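PDB 6WWD: dITP/XTP pyrophosphatase from Mycobacteroides abscessus, which probably hydrolyses non-canonical purine nucleoside triphosphates such as XTP, dITP and ITP to their monophosphates and diphosphate, clearing them from the nucleotide pool. Local coordinates for residues Glu44-Lys56 and Asp72-Val86. Numbering follows the deposited sequence.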
# COMPACT_ATOMS: atom_id res chain seq x y z
N GLU D 44 16.73 1.84 9.44
CA GLU D 44 15.38 1.42 9.06
C GLU D 44 14.57 2.57 8.45
O GLU D 44 14.65 3.71 8.91
CB GLU D 44 14.64 0.87 10.28
CG GLU D 44 15.32 -0.33 10.91
CD GLU D 44 14.51 -0.92 12.06
OE1 GLU D 44 13.27 -0.81 12.03
OE2 GLU D 44 15.11 -1.50 12.98
N THR D 45 13.80 2.24 7.41
CA THR D 45 12.93 3.18 6.71
C THR D 45 11.58 2.54 6.44
O THR D 45 11.42 1.31 6.48
CB THR D 45 13.52 3.65 5.37
OG1 THR D 45 13.80 2.52 4.51
CG2 THR D 45 14.77 4.45 5.58
N GLY D 46 10.60 3.38 6.16
CA GLY D 46 9.29 2.93 5.72
C GLY D 46 8.30 2.64 6.83
O GLY D 46 8.51 2.92 8.01
N ALA D 47 7.20 2.00 6.42
CA ALA D 47 6.10 1.71 7.32
C ALA D 47 6.03 0.26 7.75
O ALA D 47 5.25 -0.06 8.65
CB ALA D 47 4.77 2.09 6.65
N SER D 48 6.83 -0.64 7.17
CA SER D 48 6.62 -2.07 7.42
C SER D 48 7.45 -2.54 8.61
O SER D 48 8.65 -2.80 8.47
CB SER D 48 6.94 -2.91 6.19
OG SER D 48 6.78 -4.28 6.54
N PHE D 49 6.81 -2.69 9.76
CA PHE D 49 7.46 -3.32 10.90
C PHE D 49 7.82 -4.77 10.60
O PHE D 49 8.87 -5.27 11.04
CB PHE D 49 6.56 -3.25 12.13
CG PHE D 49 6.16 -1.86 12.48
CD1 PHE D 49 7.03 -1.03 13.19
CD2 PHE D 49 4.93 -1.35 12.06
CE1 PHE D 49 6.67 0.28 13.48
CE2 PHE D 49 4.57 -0.05 12.36
CZ PHE D 49 5.44 0.77 13.08
N GLU D 50 6.97 -5.46 9.84
CA GLU D 50 7.25 -6.85 9.48
C GLU D 50 8.51 -6.96 8.63
O GLU D 50 9.40 -7.75 8.95
CB GLU D 50 6.05 -7.44 8.74
CG GLU D 50 4.85 -7.64 9.61
CD GLU D 50 3.73 -8.38 8.89
OE1 GLU D 50 3.90 -8.73 7.72
OE2 GLU D 50 2.67 -8.59 9.50
N ASP D 51 8.59 -6.19 7.54
CA ASP D 51 9.77 -6.29 6.67
C ASP D 51 11.03 -5.97 7.45
O ASP D 51 12.07 -6.61 7.27
CB ASP D 51 9.68 -5.32 5.48
CG ASP D 51 8.63 -5.71 4.47
OD1 ASP D 51 8.14 -6.87 4.48
OD2 ASP D 51 8.29 -4.82 3.66
N ASN D 52 10.96 -4.96 8.32
CA ASN D 52 12.15 -4.54 9.03
C ASN D 52 12.54 -5.54 10.11
O ASN D 52 13.73 -5.74 10.34
CB ASN D 52 11.95 -3.14 9.60
CG ASN D 52 12.28 -2.06 8.57
OD1 ASN D 52 13.45 -1.73 8.38
ND2 ASN D 52 11.26 -1.54 7.88
N ALA D 53 11.57 -6.19 10.75
CA ALA D 53 11.94 -7.24 11.69
C ALA D 53 12.64 -8.37 10.95
O ALA D 53 13.65 -8.89 11.42
CB ALA D 53 10.72 -7.77 12.44
N LEU D 54 12.15 -8.71 9.75
CA LEU D 54 12.79 -9.76 8.95
C LEU D 54 14.20 -9.36 8.53
O LEU D 54 15.12 -10.19 8.57
CB LEU D 54 11.94 -10.09 7.72
CG LEU D 54 10.86 -11.13 7.99
CD1 LEU D 54 9.87 -11.21 6.79
CD2 LEU D 54 11.53 -12.49 8.26
N ILE D 55 14.40 -8.11 8.11
CA ILE D 55 15.74 -7.69 7.74
C ILE D 55 16.70 -7.89 8.91
O ILE D 55 17.80 -8.42 8.74
CB ILE D 55 15.74 -6.23 7.25
CG1 ILE D 55 15.05 -6.12 5.89
CG2 ILE D 55 17.18 -5.72 7.16
CD1 ILE D 55 14.80 -4.68 5.46
N LYS D 56 16.28 -7.51 10.12
CA LYS D 56 17.16 -7.65 11.27
C LYS D 56 17.44 -9.11 11.60
O LYS D 56 18.57 -9.46 11.96
CB LYS D 56 16.57 -6.93 12.48
CG LYS D 56 17.03 -5.50 12.58
CD LYS D 56 15.93 -4.54 12.95
CE LYS D 56 15.29 -4.89 14.26
NZ LYS D 56 14.55 -3.72 14.78
N ASP D 72 10.36 -5.30 16.13
CA ASP D 72 10.22 -3.97 15.51
C ASP D 72 8.85 -3.43 15.84
O ASP D 72 7.85 -4.05 15.48
CB ASP D 72 10.42 -4.07 14.00
CG ASP D 72 10.98 -2.80 13.42
OD1 ASP D 72 12.19 -2.74 13.16
OD2 ASP D 72 10.20 -1.84 13.27
N SER D 73 8.79 -2.29 16.53
CA SER D 73 7.55 -1.75 17.06
C SER D 73 7.47 -0.27 16.77
O SER D 73 8.48 0.39 16.50
CB SER D 73 7.43 -1.97 18.58
OG SER D 73 7.60 -3.34 18.87
N GLY D 74 6.25 0.26 16.82
CA GLY D 74 6.07 1.69 16.64
C GLY D 74 4.61 2.04 16.42
O GLY D 74 3.71 1.29 16.80
N LEU D 75 4.39 3.23 15.83
CA LEU D 75 3.06 3.79 15.65
C LEU D 75 2.76 3.95 14.17
O LEU D 75 3.59 4.45 13.41
CB LEU D 75 2.96 5.13 16.38
CG LEU D 75 1.65 5.91 16.35
CD1 LEU D 75 0.57 5.17 17.13
CD2 LEU D 75 1.91 7.28 16.97
N ALA D 76 1.56 3.55 13.77
CA ALA D 76 1.10 3.67 12.39
C ALA D 76 -0.14 4.55 12.37
O ALA D 76 -1.15 4.22 12.99
CB ALA D 76 0.77 2.29 11.78
N VAL D 77 -0.06 5.67 11.65
CA VAL D 77 -1.14 6.66 11.59
C VAL D 77 -1.70 6.68 10.17
O VAL D 77 -0.96 6.93 9.21
CB VAL D 77 -0.65 8.06 12.01
CG1 VAL D 77 -1.79 9.06 11.97
CG2 VAL D 77 0.02 8.02 13.39
N ASP D 78 -3.00 6.41 10.04
CA ASP D 78 -3.64 6.37 8.73
C ASP D 78 -3.35 7.63 7.92
O ASP D 78 -2.95 7.57 6.75
CB ASP D 78 -5.15 6.19 8.89
CG ASP D 78 -5.52 4.89 9.60
OD1 ASP D 78 -4.62 4.22 10.15
OD2 ASP D 78 -6.72 4.54 9.63
N ALA D 79 -3.53 8.80 8.55
CA ALA D 79 -3.37 10.07 7.84
C ALA D 79 -1.95 10.32 7.37
O ALA D 79 -1.73 11.21 6.52
CB ALA D 79 -3.82 11.23 8.75
N LEU D 80 -0.96 9.60 7.91
CA LEU D 80 0.43 9.70 7.48
C LEU D 80 0.86 8.50 6.65
O LEU D 80 2.05 8.14 6.62
CB LEU D 80 1.36 9.86 8.69
CG LEU D 80 1.12 11.02 9.69
CD1 LEU D 80 2.21 11.05 10.77
CD2 LEU D 80 0.99 12.40 9.03
N ASN D 81 -0.10 7.86 5.99
CA ASN D 81 0.14 6.66 5.18
C ASN D 81 0.89 5.60 6.00
O ASN D 81 1.79 4.92 5.49
CB ASN D 81 0.90 6.97 3.89
CG ASN D 81 0.55 6.00 2.78
OD1 ASN D 81 -0.58 5.56 2.67
ND2 ASN D 81 1.54 5.67 1.96
N TRP D 82 0.50 5.48 7.26
CA TRP D 82 0.97 4.48 8.22
C TRP D 82 2.39 4.74 8.71
O TRP D 82 2.95 3.89 9.42
CB TRP D 82 0.78 3.06 7.66
CG TRP D 82 -0.71 2.79 7.70
CD1 TRP D 82 -1.44 2.45 8.80
CD2 TRP D 82 -1.65 2.94 6.63
NE1 TRP D 82 -2.77 2.33 8.48
CE2 TRP D 82 -2.92 2.63 7.15
CE3 TRP D 82 -1.53 3.26 5.27
CZ2 TRP D 82 -4.08 2.65 6.37
CZ3 TRP D 82 -2.68 3.30 4.50
CH2 TRP D 82 -3.93 2.99 5.05
N MET D 83 2.95 5.91 8.43
CA MET D 83 4.05 6.43 9.24
C MET D 83 3.47 6.95 10.57
O MET D 83 2.26 7.06 10.71
CB MET D 83 4.80 7.53 8.47
CG MET D 83 5.36 7.08 7.09
SD MET D 83 6.47 5.65 7.23
CE MET D 83 7.94 6.47 7.87
N PRO D 84 4.30 7.26 11.57
CA PRO D 84 5.77 7.25 11.68
C PRO D 84 6.43 5.92 11.35
O PRO D 84 7.58 5.94 10.97
CB PRO D 84 6.00 7.62 13.15
CG PRO D 84 4.82 8.44 13.52
CD PRO D 84 3.68 7.74 12.82
N GLY D 85 5.72 4.80 11.49
CA GLY D 85 6.28 3.52 11.05
C GLY D 85 7.56 3.23 11.81
O GLY D 85 7.65 3.48 13.01
N VAL D 86 8.57 2.71 11.11
CA VAL D 86 9.82 2.33 11.77
C VAL D 86 10.67 3.54 12.12
O VAL D 86 11.72 3.38 12.77
CB VAL D 86 10.60 1.30 10.94
CG1 VAL D 86 9.70 0.08 10.62
CG2 VAL D 86 11.15 1.91 9.67
O HOH W 1 13.19 1.37 13.94
O HOH W 2 3.12 1.22 9.79
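K56 joins the carboxylates of E44 and D72 in the acidic site of this HAM1-family fold, where helix 49-56 packs nearly antiparallel on strand 72-77. K56 NZ gives salt bridges to D72 OD1 (3.0 Å), met on the anti side, and to E44 OE2 (2.9 Å), met on the syn side, both approaches tilted from the carboxylate planes; it also bonds the carbonyl of D71. Bends at chi2 and chi3 bring the long lysine chain round to both acids. E44 OE1 and D72 OD1 approach to 2.5 Å, a closeness that the lysine between the two acids would ease. D72 is the predicted proton acceptor and magnesium ligand; its carboxylate gives OD1 to K56, while D72 CB packs on A53 CB (4.0 Å).

Farther along, V86 N bonds G46 O (3.1 Å), nearly straight on to the carbonyl. G46 suits its bend because a side chain would jam against the preceding carbonyl. The loop is held from within by N52, whose ND2 donates to both T45 O and S48 O; S48 is also the N-cap, its OG accepting from D51 N. V86 packs on the loop with CG2 at T45 O, and on the first turn of the helix with CG1 at N52 ND2 (3.5 Å).

The F49 ring lies between strand 72-77 and G85-V86, with CG beside its backbone N (chi1 -56°). G74 makes room for the ring, while G85, whose positive phi favours glycine, lets the 46-47 backbone come close. V122 and A124 of strand 118-128 also touch F49. At the ring's edge, near its plane, D72 OD2 lies 3.3 Å from F49 CD1.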